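Local coordinates for S-layer domain-containing protein (Ruminiclostridium thermocellum ATCC 27405, PDB 4QVS) that is of unknown function but carries a concanavalin A-like lectin/glucanase fold, which suggests, without proving, that it binds carbohydrate at the bacterial cell surface, at residues 7-12 against 30-35; 73-78 against 86-91. All blocks are in the same frame, centred on the assembly; numbering follows the deposited sequence.

From the N terminus, interaction 1 comes first: strand 7-9 with the residues that follow it meets 30-35, closing a loop of 17 residues that includes the short strand 21-22. The chain then passes through strands 47-52 and 57-60 before interaction 2, where strand 71-79 faces strand 85-91 across a short connection of seven residues between the two segments. Interactions 1 and 2 lie in series, neither nested nor crossing, their nearest atoms about 7 Å apart. Interaction 1 ties the N-terminal strand to the three-stranded sheet containing 32-35, whereas interaction 2 joins strand 71-79 to the four-stranded sheet edged by 85-91. Both also touch the second subunit, whose strands extend the pairing.

Interaction 1 (7-12 against 30-35); sequences AWYMFD and GNAVLY. With NA (sodium ion), chain C.
Tyr9 reaches Gly30 through the single hydrogen bond between these segments, its OH giving the proton to the carbonyl O of Gly30 at 2.7 Å. The C=O...donor angle of 167° makes the bond nearly collinear with the carbonyl, whose O lies in the plane of the phenol at its edge. A tyrosine suits this place because it unites a polar tip with a flat apolar body.

That body supplies the apolar part of the contact. CG of Tyr9 stands anti to the carbonyl carbon (chi1 -65°), and one ring face receives the methyl of Ala32 in a CH-pi contact, CB lying 3.9 Å from the ring centroid and offset toward the rim. The small alanine lets the ring settle close to the strand, CE1 of Tyr9 coming to 3.6 Å from the backbone N of Ala32. Phe11 adds a looser touch, its CE1 lying 4.1 Å from CB of Ala32, while its ring rests with one face over CB of Tyr9.

Metal coordination occupies the far side of 7-12. The main-chain O of Met10, a selenomethionine, lies 2.3 Å from the sodium ion, and OD1 of Asp12 lies 2.5 Å from it. Water, the carbonyls of Asn45 and Asn47, and Asp202 of the second subunit also bind, forming an intersubunit sodium site beside a strand that continues into the neighbour's sheet.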
ATOM      1  N   ALA A   7     -20.935 -15.903 -11.616  1.00 56.76           N
ATOM      2  CA  ALA A   7     -21.128 -15.042 -12.752  1.00 53.32           C
ATOM      3  C   ALA A   7     -19.832 -14.434 -13.295  1.00 53.41           C
ATOM      4  O   ALA A   7     -18.793 -14.362 -12.602  1.00 53.83           O
ATOM      5  CB  ALA A   7     -22.072 -13.934 -12.357  1.00 54.58           C
ATOM      6  N   TRP A   8     -19.938 -13.959 -14.530  1.00 54.94           N
ATOM      7  CA  TRP A   8     -18.852 -13.290 -15.227  1.00 50.86           C
ATOM      8  C   TRP A   8     -19.370 -12.260 -16.231  1.00 43.74           C
ATOM      9  O   TRP A   8     -19.873 -12.617 -17.286  1.00 45.12           O
ATOM     10  CB  TRP A   8     -17.980 -14.334 -15.943  1.00 49.00           C
ATOM     11  CG  TRP A   8     -16.807 -13.777 -16.636  1.00 52.58           C
ATOM     12  CD1 TRP A   8     -16.320 -12.517 -16.546  1.00 53.13           C
ATOM     13  CD2 TRP A   8     -15.841 -14.527 -17.432  1.00 53.56           C
ATOM     14  NE1 TRP A   8     -15.127 -12.414 -17.291  1.00 50.62           N
ATOM     15  CE2 TRP A   8     -14.838 -13.630 -17.841  1.00 55.78           C
ATOM     16  CE3 TRP A   8     -15.769 -15.857 -17.865  1.00 58.06           C
ATOM     17  CZ2 TRP A   8     -13.731 -14.031 -18.648  1.00 64.90           C
ATOM     18  CZ3 TRP A   8     -14.672 -16.255 -18.678  1.00 65.16           C
ATOM     19  CH2 TRP A   8     -13.683 -15.340 -19.053  1.00 62.75           C
ATOM     20  N   TYR A   9     -19.187 -10.980 -15.908  1.00 45.78           N
ATOM     21  CA  TYR A   9     -19.553  -9.877 -16.783  1.00 46.06           C
ATOM     22  C   TYR A   9     -18.289  -9.379 -17.502  1.00 50.95           C
ATOM     23  O   TYR A   9     -17.376  -8.834 -16.881  1.00 48.15           O
ATOM     24  CB  TYR A   9     -20.249  -8.769 -16.002  1.00 47.84           C
ATOM     25  CG  TYR A   9     -21.573  -9.271 -15.447  1.00 45.58           C
ATOM     26  CD1 TYR A   9     -22.701  -9.416 -16.288  1.00 48.34           C
ATOM     27  CD2 TYR A   9     -21.674  -9.704 -14.152  1.00 46.28           C
ATOM     28  CE1 TYR A   9     -23.899  -9.952 -15.832  1.00 44.27           C
ATOM     29  CE2 TYR A   9     -22.897 -10.200 -13.673  1.00 49.30           C
ATOM     30  CZ  TYR A   9     -23.989 -10.328 -14.523  1.00 46.99           C
ATOM     31  OH  TYR A   9     -25.163 -10.836 -14.015  1.00 52.10           O
HETATM   32  N   MSE A  10     -18.271  -9.584 -18.812  1.00 50.90           N
HETATM   33  CA  MSE A  10     -17.137  -9.207 -19.647  1.00 57.46           C
HETATM   34  C   MSE A  10     -17.390  -7.849 -20.208  1.00 58.05           C
HETATM   35  O   MSE A  10     -16.489  -7.230 -20.741  1.00 54.82           O
HETATM   36  CB  MSE A  10     -16.997 -10.202 -20.791  1.00 53.02           C
HETATM   37  CG  MSE A  10     -16.655 -11.595 -20.298  1.00 52.21           C
HETATM   38 SE   MSE A  10     -16.401 -12.682 -21.923  0.85 62.63          SE
HETATM   39  CE  MSE A  10     -14.603 -11.931 -22.259  1.00 78.09           C
ATOM     40  N   PHE A  11     -18.643  -7.391 -20.150  1.00 51.56           N
ATOM     41  CA  PHE A  11     -18.993  -6.059 -20.612  1.00 47.03           C
ATOM     42  C   PHE A  11     -18.458  -5.694 -22.008  1.00 60.77           C
ATOM     43  O   PHE A  11     -18.033  -4.540 -22.220  1.00 60.27           O
ATOM     44  CB  PHE A  11     -18.512  -5.000 -19.608  1.00 48.55           C
ATOM     45  CG  PHE A  11     -19.095  -5.132 -18.229  1.00 50.13           C
ATOM     46  CD1 PHE A  11     -20.485  -4.977 -18.022  1.00 48.29           C
ATOM     47  CD2 PHE A  11     -18.294  -5.314 -17.128  1.00 46.39           C
ATOM     48  CE1 PHE A  11     -21.010  -5.058 -16.753  1.00 42.07           C
ATOM     49  CE2 PHE A  11     -18.838  -5.397 -15.841  1.00 49.19           C
ATOM     50  CZ  PHE A  11     -20.215  -5.284 -15.667  1.00 50.52           C
ATOM     51  N   ASP A  12     -18.483  -6.650 -22.947  1.00 60.19           N
ATOM     52  CA  ASP A  12     -17.979  -6.414 -24.308  1.00 61.82           C
ATOM     53  C   ASP A  12     -19.015  -5.907 -25.296  1.00 64.63           C
ATOM     54  O   ASP A  12     -18.679  -5.139 -26.186  1.00 65.60           O
ATOM     55  CB  ASP A  12     -17.326  -7.679 -24.871  1.00 64.50           C
ATOM     56  CG  ASP A  12     -16.022  -8.019 -24.159  1.00 62.87           C
ATOM     57  OD1 ASP A  12     -15.408  -7.095 -23.568  1.00 58.26           O
ATOM     58  OD2 ASP A  12     -15.634  -9.196 -24.156  1.00 58.46           O
ATOM     59  N   GLY A  30     -29.068 -13.161 -14.434  1.00 51.78           N
ATOM     60  CA  GLY A  30     -29.602 -12.188 -15.374  1.00 48.78           C
ATOM     61  C   GLY A  30     -28.601 -11.155 -15.841  1.00 50.60           C
ATOM     62  O   GLY A  30     -27.421 -11.133 -15.418  1.00 46.12           O
ATOM     63  N   ASN A  31     -29.086 -10.278 -16.709  1.00 45.18           N
ATOM     64  CA  ASN A  31     -28.255  -9.277 -17.304  1.00 49.00           C
ATOM     65  C   ASN A  31     -27.877  -8.163 -16.363  1.00 56.04           C
ATOM     66  O   ASN A  31     -28.696  -7.740 -15.546  1.00 46.04           O
ATOM     67  CB  ASN A  31     -28.950  -8.695 -18.518  1.00 45.54           C
ATOM     68  CG  ASN A  31     -29.192  -9.727 -19.591  1.00 51.18           C
ATOM     69  OD1 ASN A  31     -28.485 -10.743 -19.642  1.00 45.41           O
ATOM     70  ND2 ASN A  31     -30.186  -9.484 -20.456  1.00 44.88           N
ATOM     71  N   ALA A  32     -26.611  -7.740 -16.436  1.00 42.31           N
ATOM     72  CA  ALA A  32     -26.188  -6.528 -15.724  1.00 46.79           C
ATOM     73  C   ALA A  32     -26.743  -5.347 -16.504  1.00 47.23           C
ATOM     74  O   ALA A  32     -26.814  -5.407 -17.710  1.00 51.39           O
ATOM     75  CB  ALA A  32     -24.671  -6.431 -15.638  1.00 47.91           C
ATOM     76  N   VAL A  33     -27.156  -4.274 -15.840  1.00 42.20           N
ATOM     77  CA  VAL A  33     -27.646  -3.127 -16.547  1.00 42.25           C
ATOM     78  C   VAL A  33     -26.740  -1.932 -16.302  1.00 42.94           C
ATOM     79  O   VAL A  33     -26.495  -1.530 -15.158  1.00 46.56           O
ATOM     80  CB  VAL A  33     -29.113  -2.786 -16.104  1.00 49.69           C
ATOM     81  CG1 VAL A  33     -29.663  -1.664 -16.967  1.00 52.98           C
ATOM     82  CG2 VAL A  33     -29.992  -4.028 -16.239  1.00 45.66           C
ATOM     83  N   LEU A  34     -26.349  -1.282 -17.387  1.00 47.67           N
ATOM     84  CA  LEU A  34     -25.468  -0.122 -17.336  1.00 52.22           C
ATOM     85  C   LEU A  34     -26.248   1.172 -17.466  1.00 49.33           C
ATOM     86  O   LEU A  34     -27.055   1.278 -18.367  1.00 46.53           O
ATOM     87  CB  LEU A  34     -24.475  -0.160 -18.522  1.00 46.28           C
ATOM     88  CG  LEU A  34     -23.546   1.066 -18.706  1.00 52.25           C
ATOM     89  CD1 LEU A  34     -22.785   1.329 -17.428  1.00 47.20           C
ATOM     90  CD2 LEU A  34     -22.544   0.914 -19.876  1.00 46.34           C
ATOM     91  N   TYR A  35     -25.962   2.138 -16.586  1.00 47.91           N
ATOM     92  CA  TYR A  35     -26.515   3.479 -16.643  1.00 46.64           C
ATOM     93  C   TYR A  35     -25.291   4.399 -16.832  1.00 43.21           C
ATOM     94  O   TYR A  35     -24.592   4.749 -15.880  1.00 49.98           O
ATOM     95  CB  TYR A  35     -27.315   3.792 -15.382  1.00 47.19           C
ATOM     96  CG  TYR A  35     -28.485   2.828 -15.172  1.00 47.76           C
ATOM     97  CD1 TYR A  35     -29.715   3.046 -15.766  1.00 46.54           C
ATOM     98  CD2 TYR A  35     -28.321   1.695 -14.412  1.00 48.31           C
ATOM     99  CE1 TYR A  35     -30.787   2.168 -15.569  1.00 51.14           C
ATOM    100  CE2 TYR A  35     -29.346   0.806 -14.223  1.00 51.62           C
ATOM    101  CZ  TYR A  35     -30.577   1.051 -14.805  1.00 54.17           C
ATOM    102  OH  TYR A  35     -31.543   0.153 -14.565  1.00 49.53           O
TER
HETATM  103 NA    NA C 502     -14.331  -6.729 -21.347  1.00 48.76          NA
HETATM  104  O   HOH W   1     -13.848  -8.669 -21.041  1.00 56.19           O

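Interaction 2 (73-78 against 86-91); sequences IAFWVR and PIFDFF
Ile73 and Phe88 meet tip to tip, the CD1 methyl of Ile73 lying 3.4 Å from CZ of the phenyl ring. The CG2 branch of the same isoleucine, 3.6 Å from CE2 of Phe88, gives the ring a second hold, so both arms of the beta-branched residue are used. CD1 also reaches 3.7 Å from CE2 of Phe90, and CE1 of Phe88 lies at the edge of the Phe90 ring. Beside this group, Phe75 crosses Ile87 at about a right angle, its CZ 3.6 Å from CG2. CE1 of Phe75 also approaches the edge of the Phe88 ring, 4.0 Å from CD2.

All five side chains are apolar and buried, as suits the space between two layers of strand. The axes of 73-78 and 88-91 come no nearer than 10.9 Å, their directions 154° apart and so roughly antiparallel, a separation too wide for backbone pairing and consistent with facing sheets of the concanavalin A-like beta sandwich.

Further out, a classic beta bulge sets Ile87 and Phe88 both opposite Leu102 of strand 99-104, so that the two consecutive side chains point into the contact. With CG of Phe88 between its backbone N and carbonyl carbon (chi1 71°), the ring rises from the strand toward Ile73. Met100 and Leu102 back Ile73, Phe75 and Phe88, and Phe204 of the second subunit packs on Ile73 and Phe75.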
ATOM      1  N   ILE A  73     -15.219 -12.145  -4.941  1.00 45.78           N
ATOM      2  CA  ILE A  73     -15.599 -11.138  -5.870  1.00 48.45           C
ATOM      3  C   ILE A  73     -14.314 -10.594  -6.445  1.00 47.84           C
ATOM      4  O   ILE A  73     -13.454 -10.091  -5.697  1.00 46.29           O
ATOM      5  CB  ILE A  73     -16.357  -9.965  -5.229  1.00 47.84           C
ATOM      6  CG1 ILE A  73     -17.646 -10.494  -4.610  1.00 55.46           C
ATOM      7  CG2 ILE A  73     -16.671  -8.947  -6.322  1.00 45.70           C
ATOM      8  CD1 ILE A  73     -18.331  -9.506  -3.700  1.00 62.60           C
ATOM      9  N   ALA A  74     -14.219 -10.609  -7.765  1.00 51.59           N
ATOM     10  CA  ALA A  74     -12.985 -10.196  -8.394  1.00 52.84           C
ATOM     11  C   ALA A  74     -13.257  -9.495  -9.684  1.00 52.23           C
ATOM     12  O   ALA A  74     -14.150  -9.863 -10.434  1.00 48.37           O
ATOM     13  CB  ALA A  74     -12.112 -11.408  -8.615  1.00 53.74           C
ATOM     14  N   PHE A  75     -12.457  -8.480  -9.955  1.00 50.13           N
ATOM     15  CA  PHE A  75     -12.628  -7.730 -11.152  1.00 48.82           C
ATOM     16  C   PHE A  75     -11.404  -6.910 -11.428  1.00 47.38           C
ATOM     17  O   PHE A  75     -10.580  -6.689 -10.569  1.00 48.05           O
ATOM     18  CB  PHE A  75     -13.799  -6.771 -10.960  1.00 49.99           C
ATOM     19  CG  PHE A  75     -13.640  -5.908  -9.742  1.00 49.80           C
ATOM     20  CD1 PHE A  75     -13.981  -6.396  -8.485  1.00 48.83           C
ATOM     21  CD2 PHE A  75     -13.081  -4.637  -9.842  1.00 45.43           C
ATOM     22  CE1 PHE A  75     -13.804  -5.619  -7.357  1.00 48.67           C
ATOM     23  CE2 PHE A  75     -12.888  -3.864  -8.715  1.00 44.22           C
ATOM     24  CZ  PHE A  75     -13.244  -4.355  -7.478  1.00 48.18           C
ATOM     25  N   TRP A  76     -11.368  -6.370 -12.623  1.00 48.55           N
ATOM     26  CA  TRP A  76     -10.334  -5.423 -12.987  1.00 51.57           C
ATOM     27  C   TRP A  76     -10.916  -4.035 -12.873  1.00 52.24           C
ATOM     28  O   TRP A  76     -12.072  -3.827 -13.259  1.00 48.43           O
ATOM     29  CB  TRP A  76      -9.961  -5.627 -14.443  1.00 46.40           C
ATOM     30  CG  TRP A  76      -9.047  -6.731 -14.659  1.00 55.02           C
ATOM     31  CD1 TRP A  76      -9.344  -8.023 -14.990  1.00 54.56           C
ATOM     32  CD2 TRP A  76      -7.603  -6.634 -14.610  1.00 52.46           C
ATOM     33  NE1 TRP A  76      -8.150  -8.754 -15.137  1.00 55.40           N
ATOM     34  CE2 TRP A  76      -7.082  -7.917 -14.906  1.00 54.84           C
ATOM     35  CE3 TRP A  76      -6.720  -5.588 -14.330  1.00 55.00           C
ATOM     36  CZ2 TRP A  76      -5.679  -8.185 -14.930  1.00 61.74           C
ATOM     37  CZ3 TRP A  76      -5.310  -5.853 -14.351  1.00 61.47           C
ATOM     38  CH2 TRP A  76      -4.820  -7.144 -14.655  1.00 57.53           C
ATOM     39  N   VAL A  77     -10.109  -3.090 -12.413  1.00 47.93           N
ATOM     40  CA  VAL A  77     -10.502  -1.716 -12.334  1.00 51.79           C
ATOM     41  C   VAL A  77      -9.421  -0.700 -12.696  1.00 56.97           C
ATOM     42  O   VAL A  77      -8.257  -0.930 -12.413  1.00 57.20           O
ATOM     43  CB  VAL A  77     -11.007  -1.388 -10.909  1.00 56.86           C
ATOM     44  CG1 VAL A  77     -10.070  -1.904  -9.829  1.00 51.86           C
ATOM     45  CG2 VAL A  77     -11.238   0.106 -10.761  1.00 60.06           C
ATOM     46  N   ARG A  78      -9.820   0.408 -13.338  1.00 54.18           N
ATOM     47  CA  ARG A  78      -8.927   1.544 -13.604  1.00 57.47           C
ATOM     48  C   ARG A  78      -9.533   2.780 -12.924  1.00 59.44           C
ATOM     49  O   ARG A  78     -10.477   3.383 -13.430  1.00 59.32           O
ATOM     50  CB  ARG A  78      -8.727   1.819 -15.094  1.00 61.12           C
ATOM     51  CG  ARG A  78      -7.593   2.820 -15.370  1.00 67.02           C
ATOM     52  CD  ARG A  78      -7.335   3.045 -16.861  1.00 72.63           C
ATOM     53  NE  ARG A  78      -8.448   3.729 -17.520  1.00 75.96           N
ATOM     54  CZ  ARG A  78      -8.594   5.048 -17.633  1.00 79.54           C
ATOM     55  NH1 ARG A  78      -7.697   5.876 -17.121  1.00 96.83           N
ATOM     56  NH2 ARG A  78      -9.670   5.554 -18.240  1.00 74.03           N
ATOM     57  N   PRO A  86     -17.774   4.352  -3.801  1.00 53.18           N
ATOM     58  CA  PRO A  86     -18.190   2.943  -3.700  1.00 52.79           C
ATOM     59  C   PRO A  86     -17.752   2.195  -4.927  1.00 52.60           C
ATOM     60  O   PRO A  86     -17.915   2.710  -6.016  1.00 45.77           O
ATOM     61  CB  PRO A  86     -19.733   3.014  -3.664  1.00 52.45           C
ATOM     62  CG  PRO A  86     -20.081   4.321  -4.295  1.00 49.65           C
ATOM     63  CD  PRO A  86     -18.811   5.157  -4.462  1.00 53.44           C
ATOM     64  N   ILE A  87     -17.155   1.020  -4.760  1.00 54.13           N
ATOM     65  CA  ILE A  87     -16.775   0.224  -5.906  1.00 50.57           C
ATOM     66  C   ILE A  87     -17.884  -0.787  -6.167  1.00 44.60           C
ATOM     67  O   ILE A  87     -18.326  -0.937  -7.303  1.00 48.47           O
ATOM     68  CB  ILE A  87     -15.418  -0.480  -5.683  1.00 50.27           C
ATOM     69  CG1 ILE A  87     -14.294   0.559  -5.513  1.00 52.78           C
ATOM     70  CG2 ILE A  87     -15.142  -1.361  -6.878  1.00 46.41           C
ATOM     71  CD1 ILE A  87     -12.940  -0.028  -5.169  1.00 55.81           C
ATOM     72  N   PHE A  88     -18.278  -1.526  -5.130  1.00 43.56           N
ATOM     73  CA  PHE A  88     -19.443  -2.415  -5.210  1.00 45.89           C
ATOM     74  C   PHE A  88     -20.225  -2.409  -3.882  1.00 43.30           C
ATOM     75  O   PHE A  88     -19.691  -2.089  -2.801  1.00 46.43           O
ATOM     76  CB  PHE A  88     -19.152  -3.852  -5.711  1.00 44.56           C
ATOM     77  CG  PHE A  88     -18.408  -4.728  -4.751  1.00 44.23           C
ATOM     78  CD1 PHE A  88     -18.973  -5.151  -3.560  1.00 46.24           C
ATOM     79  CD2 PHE A  88     -17.134  -5.218  -5.089  1.00 46.99           C
ATOM     80  CE1 PHE A  88     -18.290  -5.960  -2.687  1.00 46.70           C
ATOM     81  CE2 PHE A  88     -16.471  -6.054  -4.236  1.00 43.38           C
ATOM     82  CZ  PHE A  88     -17.031  -6.431  -3.039  1.00 51.01           C
ATOM     83  N   ASP A  89     -21.472  -2.817  -3.957  1.00 45.28           N
ATOM     84  CA  ASP A  89     -22.340  -2.813  -2.761  1.00 43.32           C
ATOM     85  C   ASP A  89     -23.433  -3.810  -3.023  1.00 42.89           C
ATOM     86  O   ASP A  89     -24.065  -3.779  -4.056  1.00 44.90           O
ATOM     87  CB  ASP A  89     -22.794  -1.390  -2.500  1.00 42.47           C
ATOM     88  CG  ASP A  89     -23.812  -1.260  -1.400  1.00 46.75           C
ATOM     89  OD1 ASP A  89     -23.894  -2.077  -0.487  1.00 44.63           O
ATOM     90  OD2 ASP A  89     -24.463  -0.213  -1.403  1.00 41.46           O
ATOM     91  N   PHE A  90     -23.519  -4.784  -2.122  1.00 44.70           N
ATOM     92  CA  PHE A  90     -24.506  -5.810  -2.144  1.00 42.56           C
ATOM     93  C   PHE A  90     -25.171  -5.642  -0.798  1.00 49.03           C
ATOM     94  O   PHE A  90     -24.534  -5.732   0.258  1.00 47.15           O
ATOM     95  CB  PHE A  90     -23.918  -7.203  -2.304  1.00 46.44           C
ATOM     96  CG  PHE A  90     -23.181  -7.396  -3.607  1.00 47.20           C
ATOM     97  CD1 PHE A  90     -23.845  -7.763  -4.756  1.00 55.67           C
ATOM     98  CD2 PHE A  90     -21.811  -7.182  -3.670  1.00 52.15           C
ATOM     99  CE1 PHE A  90     -23.149  -7.941  -5.957  1.00 53.13           C
ATOM    100  CE2 PHE A  90     -21.107  -7.364  -4.863  1.00 54.33           C
ATOM    101  CZ  PHE A  90     -21.776  -7.737  -6.004  1.00 55.02           C
ATOM    102  N   PHE A  91     -26.469  -5.387  -0.837  1.00 45.38           N
ATOM    103  CA  PHE A  91     -27.196  -5.016   0.380  1.00 46.31           C
ATOM    104  C   PHE A  91     -28.614  -5.619   0.422  1.00 46.12           C
ATOM    105  O   PHE A  91     -29.199  -5.912  -0.599  1.00 45.69           O
ATOM    106  CB  PHE A  91     -27.249  -3.473   0.443  1.00 45.66           C
ATOM    107  CG  PHE A  91     -27.912  -2.813  -0.764  1.00 49.60           C
ATOM    108  CD1 PHE A  91     -27.212  -2.602  -1.940  1.00 48.33           C
ATOM    109  CD2 PHE A  91     -29.235  -2.376  -0.696  1.00 52.97           C
ATOM    110  CE1 PHE A  91     -27.806  -2.010  -3.030  1.00 46.93           C
ATOM    111  CE2 PHE A  91     -29.854  -1.782  -1.792  1.00 55.63           C
ATOM    112  CZ  PHE A  91     -29.144  -1.588  -2.960  1.00 52.48           C
TER